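Local coordinates for lipoate-protein ligase, putative (Streptococcus pneumoniae, PDB 1VQZ) that is a putative lipoate-protein ligase, joining a larger lipoyl-ligase-type alpha/beta domain to a smaller C-terminal domain, at residues G56-T61 with I294-A299; V271-N276 with I285-D290. All coordinates share one frame; numbering follows the deposited sequence.

Interaction 1. Residues G56-T61 with I294-A299. With EDO (1,2-ethanediol), chain S; EDO (1,2-ethanediol), chain D; EDO (1,2-ethanediol), chain J.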
loop_
_atom_site.group_PDB
_atom_site.type_symbol
_atom_site.label_atom_id
_atom_site.label_comp_id
_atom_site.label_asym_id
_atom_site.label_seq_id
_atom_site.Cartn_x
_atom_site.Cartn_y
_atom_site.Cartn_z
ATOM N N GLY A 56 1.576 4.945 3.575
ATOM C CA GLY A 56 0.443 4.091 3.828
ATOM C C GLY A 56 -0.789 4.889 4.183
ATOM O O GLY A 56 -0.733 6.027 4.665
ATOM N N ARG A 57 -1.927 4.286 3.892
ATOM C CA ARG A 57 -3.245 4.866 4.124
ATOM C C ARG A 57 -3.506 5.493 5.515
ATOM O O ARG A 57 -4.304 6.467 5.649
ATOM C CB ARG A 57 -4.267 3.740 3.817
ATOM C CG ARG A 57 -5.653 4.089 3.927
ATOM C CD ARG A 57 -6.499 2.882 3.578
ATOM N NE ARG A 57 -6.237 1.803 4.490
ATOM C CZ ARG A 57 -6.400 0.519 4.250
ATOM N NH1 ARG A 57 -6.830 0.064 3.079
ATOM N NH2 ARG A 57 -6.112 -0.330 5.212
ATOM N N HIS A 58 -2.860 4.963 6.549
ATOM C CA HIS A 58 -3.057 5.465 7.893
ATOM C C HIS A 58 -1.848 6.106 8.563
ATOM O O HIS A 58 -1.929 6.456 9.728
ATOM C CB HIS A 58 -3.635 4.363 8.766
ATOM C CG HIS A 58 -4.938 3.826 8.266
ATOM N ND1 HIS A 58 -5.992 4.645 7.911
ATOM C CD2 HIS A 58 -5.348 2.553 8.001
ATOM C CE1 HIS A 58 -7.007 3.901 7.490
ATOM N NE2 HIS A 58 -6.645 2.632 7.522
ATOM N N GLN A 59 -0.756 6.312 7.811
ATOM C CA GLN A 59 0.446 6.913 8.365
ATOM C C GLN A 59 0.191 8.403 8.697
ATOM O O GLN A 59 -0.559 9.096 8.019
ATOM C CB GLN A 59 1.682 6.774 7.431
ATOM C CG GLN A 59 2.312 5.394 7.388
ATOM C CD GLN A 59 3.659 5.355 6.685
ATOM O OE1 GLN A 59 3.739 5.260 5.449
ATOM N NE2 GLN A 59 4.737 5.412 7.476
ATOM N N ASN A 60 0.844 8.843 9.757
ATOM C CA ASN A 60 0.818 10.227 10.190
ATOM C C ASN A 60 1.964 10.929 9.467
ATOM O O ASN A 60 3.080 11.047 9.978
ATOM C CB ASN A 60 0.902 10.304 11.721
ATOM C CG ASN A 60 0.768 11.730 12.242
ATOM O OD1 ASN A 60 0.779 12.677 11.467
ATOM N ND2 ASN A 60 0.697 11.888 13.538
ATOM N N THR A 61 1.650 11.333 8.231
ATOM C CA THR A 61 2.599 11.795 7.230
ATOM C C THR A 61 3.526 12.878 7.763
ATOM O O THR A 61 4.757 12.759 7.663
ATOM C CB THR A 61 1.866 12.256 6.001
ATOM O OG1 THR A 61 0.853 11.284 5.670
ATOM C CG2 THR A 61 2.842 12.424 4.842
ATOM N N ILE A 294 -5.949 -5.175 5.433
ATOM C CA ILE A 294 -6.540 -5.216 4.072
ATOM C C ILE A 294 -7.672 -4.197 3.907
ATOM O O ILE A 294 -7.894 -3.693 2.816
ATOM C CB ILE A 294 -7.077 -6.629 3.730
ATOM C CG1 ILE A 294 -5.935 -7.610 3.530
ATOM C CG2 ILE A 294 -7.865 -6.611 2.442
ATOM C CD1 ILE A 294 -6.393 -9.055 3.693
ATOM N N GLU A 295 -8.392 -3.943 4.992
ATOM C CA GLU A 295 -9.496 -2.968 5.082
ATOM C C GLU A 295 -9.139 -1.822 5.985
ATOM O O GLU A 295 -8.383 -1.988 6.923
ATOM C CB GLU A 295 -10.789 -3.597 5.621
ATOM C CG GLU A 295 -11.230 -4.750 4.809
ATOM C CD GLU A 295 -12.673 -5.150 5.054
ATOM O OE1 GLU A 295 -13.571 -4.341 4.805
ATOM O OE2 GLU A 295 -12.892 -6.303 5.415
ATOM N N ASP A 296 -9.714 -0.670 5.645
ATOM C CA ASP A 296 -9.571 0.621 6.339
ATOM C C ASP A 296 -9.908 0.533 7.848
ATOM O O ASP A 296 -10.934 -0.019 8.237
ATOM C CB ASP A 296 -10.495 1.628 5.676
ATOM C CG ASP A 296 -10.093 3.056 5.926
ATOM O OD1 ASP A 296 -10.149 3.505 7.077
ATOM O OD2 ASP A 296 -9.753 3.744 4.939
ATOM N N VAL A 297 -9.023 1.093 8.653
ATOM C CA VAL A 297 -9.137 1.131 10.119
ATOM C C VAL A 297 -10.365 1.936 10.611
ATOM O O VAL A 297 -10.749 1.829 11.774
ATOM C CB VAL A 297 -7.779 1.596 10.802
ATOM C CG1 VAL A 297 -7.642 3.080 10.813
ATOM C CG2 VAL A 297 -7.661 1.074 12.200
ATOM N N ALA A 298 -11.028 2.663 9.712
ATOM C CA ALA A 298 -12.262 3.389 10.062
ATOM C C ALA A 298 -13.303 2.508 10.731
ATOM O O ALA A 298 -13.984 2.972 11.655
ATOM C CB ALA A 298 -12.883 4.046 8.835
ATOM N N ALA A 299 -13.422 1.255 10.277
ATOM C CA ALA A 299 -14.316 0.266 10.879
ATOM C C ALA A 299 -14.034 -0.013 12.353
ATOM O O ALA A 299 -14.948 -0.235 13.126
ATOM C CB ALA A 299 -14.293 -1.033 10.090
HETATM C C1 EDO S . -8.936 7.117 6.960
HETATM O O1 EDO S . -9.724 6.097 7.696
HETATM C C2 EDO S . -7.566 6.721 6.359
HETATM O O2 EDO S . -7.102 7.355 5.130
HETATM C C1 EDO D . -4.997 8.133 9.623
HETATM O O1 EDO D . -5.839 7.012 9.755
HETATM C C2 EDO D . -5.161 8.805 8.274
HETATM O O2 EDO D . -6.456 9.328 8.176
HETATM C C1 EDO J . -2.432 14.486 12.049
HETATM O O1 EDO J . -1.013 14.692 12.010
HETATM C C2 EDO J . -2.727 13.809 13.381
HETATM O O2 EDO J . -2.183 14.619 14.428
#

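Interaction 2. Residues V271-N276 with I285-D290. With EDO (1,2-ethanediol), chain D.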
loop_
_atom_site.group_PDB
_atom_site.type_symbol
_atom_site.label_atom_id
_atom_site.label_comp_id
_atom_site.label_asym_id
_atom_site.label_seq_id
_atom_site.Cartn_x
_atom_site.Cartn_y
_atom_site.Cartn_z
ATOM N N VAL A 271 1.168 1.841 16.240
ATOM C CA VAL A 271 -0.237 2.258 16.393
ATOM C C VAL A 271 -0.297 3.527 17.260
ATOM O O VAL A 271 0.165 3.544 18.397
ATOM C CB VAL A 271 -1.120 1.158 17.038
ATOM C CG1 VAL A 271 -2.554 1.650 17.206
ATOM C CG2 VAL A 271 -1.060 -0.123 16.234
ATOM N N GLU A 272 -0.855 4.587 16.681
ATOM C CA GLU A 272 -1.013 5.893 17.311
ATOM C C GLU A 272 -2.490 6.240 17.383
ATOM O O GLU A 272 -3.175 6.275 16.374
ATOM C CB GLU A 272 -0.288 6.958 16.524
ATOM C CG GLU A 272 -0.181 8.322 17.268
ATOM C CD GLU A 272 0.582 9.383 16.480
ATOM O OE1 GLU A 272 0.533 9.362 15.219
ATOM O OE2 GLU A 272 1.205 10.267 17.144
ATOM N N VAL A 273 -2.963 6.502 18.587
ATOM C CA VAL A 273 -4.377 6.707 18.832
ATOM C C VAL A 273 -4.661 8.106 19.356
ATOM O O VAL A 273 -4.148 8.521 20.385
ATOM C CB VAL A 273 -4.894 5.716 19.873
ATOM C CG1 VAL A 273 -6.404 5.974 20.132
ATOM C CG2 VAL A 273 -4.616 4.299 19.456
ATOM N N PHE A 274 -5.517 8.824 18.658
ATOM C CA PHE A 274 -5.979 10.124 19.141
ATOM C C PHE A 274 -7.472 9.989 19.546
ATOM O O PHE A 274 -8.337 9.822 18.698
ATOM C CB PHE A 274 -5.825 11.206 18.057
ATOM C CG PHE A 274 -4.404 11.457 17.617
ATOM C CD1 PHE A 274 -3.828 10.701 16.615
ATOM C CD2 PHE A 274 -3.667 12.496 18.161
ATOM C CE1 PHE A 274 -2.533 10.969 16.177
ATOM C CE2 PHE A 274 -2.359 12.752 17.744
ATOM C CZ PHE A 274 -1.804 11.975 16.734
ATOM N N ALA A 275 -7.761 10.074 20.834
ATOM C CA ALA A 275 -9.141 9.896 21.330
ATOM C C ALA A 275 -9.653 11.123 22.048
ATOM O O ALA A 275 -8.918 11.740 22.841
ATOM C CB ALA A 275 -9.218 8.718 22.235
ATOM N N ASN A 276 -10.915 11.463 21.767
ATOM C CA ASN A 276 -11.663 12.463 22.528
ATOM C C ASN A 276 -12.630 11.746 23.466
ATOM O O ASN A 276 -13.585 11.103 23.018
ATOM C CB ASN A 276 -12.437 13.366 21.570
ATOM C CG ASN A 276 -12.735 14.693 22.160
ATOM O OD1 ASN A 276 -11.898 15.283 22.839
ATOM N ND2 ASN A 276 -13.923 15.189 21.913
ATOM N N ILE A 285 -12.542 9.032 17.914
ATOM C CA ILE A 285 -11.250 8.372 17.895
ATOM C C ILE A 285 -10.712 8.334 16.475
ATOM O O ILE A 285 -11.486 8.225 15.498
ATOM C CB ILE A 285 -11.353 6.973 18.527
ATOM C CG1 ILE A 285 -9.994 6.303 18.710
ATOM C CG2 ILE A 285 -12.216 6.042 17.688
ATOM C CD1 ILE A 285 -10.100 5.036 19.553
ATOM N N LYS A 286 -9.396 8.472 16.347
ATOM C CA LYS A 286 -8.717 8.330 15.051
ATOM C C LYS A 286 -7.392 7.612 15.288
ATOM O O LYS A 286 -6.684 7.867 16.282
ATOM C CB LYS A 286 -8.493 9.702 14.375
ATOM C CG LYS A 286 -8.147 9.533 12.877
ATOM C CD LYS A 286 -8.142 10.743 12.076
ATOM C CE LYS A 286 -7.951 10.429 10.596
ATOM N NZ LYS A 286 -9.201 10.038 9.855
ATOM N N ILE A 287 -7.098 6.648 14.417
ATOM C CA ILE A 287 -5.968 5.766 14.566
ATOM C C ILE A 287 -5.052 5.917 13.374
ATOM O O ILE A 287 -5.494 5.799 12.204
ATOM C CB ILE A 287 -6.435 4.329 14.723
ATOM C CG1 ILE A 287 -7.381 4.216 15.955
ATOM C CG2 ILE A 287 -5.261 3.350 14.846
ATOM C CD1 ILE A 287 -8.114 2.900 16.027
ATOM N N TYR A 288 -3.784 6.180 13.674
ATOM C CA TYR A 288 -2.724 6.284 12.678
ATOM C C TYR A 288 -1.694 5.197 12.903
ATOM O O TYR A 288 -1.611 4.612 13.986
ATOM C CB TYR A 288 -1.986 7.613 12.804
ATOM C CG TYR A 288 -2.778 8.830 12.456
ATOM C CD1 TYR A 288 -3.720 9.325 13.345
ATOM C CD2 TYR A 288 -2.562 9.517 11.278
ATOM C CE1 TYR A 288 -4.452 10.447 13.064
ATOM C CE2 TYR A 288 -3.322 10.656 10.969
ATOM C CZ TYR A 288 -4.257 11.122 11.894
ATOM O OH TYR A 288 -5.019 12.247 11.667
ATOM N N GLY A 289 -0.875 4.951 11.879
ATOM C CA GLY A 289 0.215 4.006 12.018
ATOM C C GLY A 289 0.687 3.436 10.707
ATOM O O GLY A 289 0.187 3.808 9.604
ATOM N N ASP A 290 1.668 2.543 10.822
ATOM C CA ASP A 290 2.213 1.820 9.656
ATOM C C ASP A 290 1.906 0.318 9.702
ATOM O O ASP A 290 2.502 -0.444 8.938
ATOM C CB ASP A 290 3.716 2.063 9.489
ATOM C CG ASP A 290 4.549 1.684 10.735
ATOM O OD1 ASP A 290 4.073 1.012 11.643
ATOM O OD2 ASP A 290 5.706 2.117 10.822
HETATM C C1 EDO D . -4.997 8.133 9.623
HETATM O O1 EDO D . -5.839 7.012 9.755
HETATM C C2 EDO D . -5.161 8.805 8.274
HETATM O O2 EDO D . -6.456 9.328 8.176
#

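Interaction 1. Residues G56-T61 with I294-A299
His58 lays its imidazole ring against Val297, and one methyl does the work: CG1 of Val297 sits over the middle of the face, 3.4 Å from the His58 ring centroid and 9° off the normal, a CH-pi contact. Val297 places that methyl by holding CG1 between its backbone N and carbonyl carbon (chi1 83°). Against the opposite face of the same ring, nearer its rim, lies CG of Arg57, so the imidazole is sandwiched between the two residues. At the ring edge, CE1 of His58 comes 3.2 Å from OD1 of Asp296, whose carboxylate stands steeply to the ring plane. That oxygen is occupied otherwise too: it caps the coming helix by accepting Ala298 N at 2.9 Å, and O1 of an ethanediol donates to it. The same ethanediol uses O2 on the Arg57 carbonyl, tying the two segments together, although it probably comes from the crystallisation liquor. ND1 of His58 donates to O1 of a second ethanediol, 3.0 Å away. Arg57 crosses the Asp296 side chain at a slant. CD of Arg57 touches OD2 of Asp296 at 3.6 Å, and NE of Arg57 lies 4.0 Å from that oxygen, which is well out of the guanidinium plane, so the opposite charges probably attract only at a distance. The backbone N of Asp296 lies over one guanidinium face, 3.5 Å above its plane. NH2 of Arg57 donates to Gly293 O; NH1 has a weak bond to Ile81 O. The Arg57-His58 pair forms the middle of a type I beta turn, Gly56 to Gln59, after strand 52-55. This turn of the lipoyl-ligase-type region docks on the capped N-terminal end of a helix in the C-terminal region, an interdomain surface contact.

Interaction 2. Residues V271-N276 with I285-D290
The carbonyl oxygen of Glu272 takes the N-H of Tyr288 at 2.8 Å in an almost straight bond, 171° at the hydrogen, and the same oxygen also meets CA of Ile287 at 3.4 Å in a CA-H...O contact. Tyr288 O returns the bond from Glu272 N, and two residues along, Phe274 and Lys286 exchange a second pair, the bond from Lys286 N the more bent. The antiparallel register is firm: Glu272 with Tyr288 and Phe274 with Lys286 are hydrogen-bonded pairs, with Val273 opposite Ile287 between them. Diagonally across one face, the rings of Phe274 and Tyr288 meet. CE1 of Phe274 comes 3.5 Å from CD1 of Tyr288, the ring planes 79° apart and their centres 5.3 Å. Carbon C1 of an ethanediol sits over a Tyr288 face, toward its rim, and O1 of that molecule donates to Ile287 O at 2.8 Å. The extended Glu272 chain crosses Tyr288 at a slant, OE1 near Tyr288 CB, and OE2 makes a salt bridge with Arg261. The reverse face is aliphatic: CG1 of Val271 lies 4.0 Å from CG2 of Ile287, the two side chains pointing the same way, and CG1 of Val273 meets CD1 of Ile285 at 3.9 Å. At Gly289 the backbone angles (phi 157°) are ones at which a CB would jam against the preceding carbonyl. The two strands, 269-278 and 281-289, form a beta hairpin. Strand 260-266 flanks the first on its other side, helix 332-339 packs against Val271, Val273 and Ile285 on the aliphatic face, helix 298-304 also touches Ile285, with Glu301 accepting from Ile287 N, and Phe258 meets Phe274 edge-to-face over the aromatic side.

In the fold
The centres of the two contacts are about 10 Å apart, and interaction 2 is nested within the chain loop that interaction 1 closes: 56-61 comes first, then the hairpin strands, then 294-299. Strand 281-289 leads on through a short loop into helix 298-304, so one continuous piece of the C-terminal region supplies a half of each contact. The 56-61 loop touches the hairpin as well: His58 O probably accepts from Gly289 N, and Asn60 ND2 from the same loop probably donates to Glu272 OE1. One ethanediol molecule is held by both contacts. Hairpin and helix start thus together form one surface against which the 56-61 loop lies.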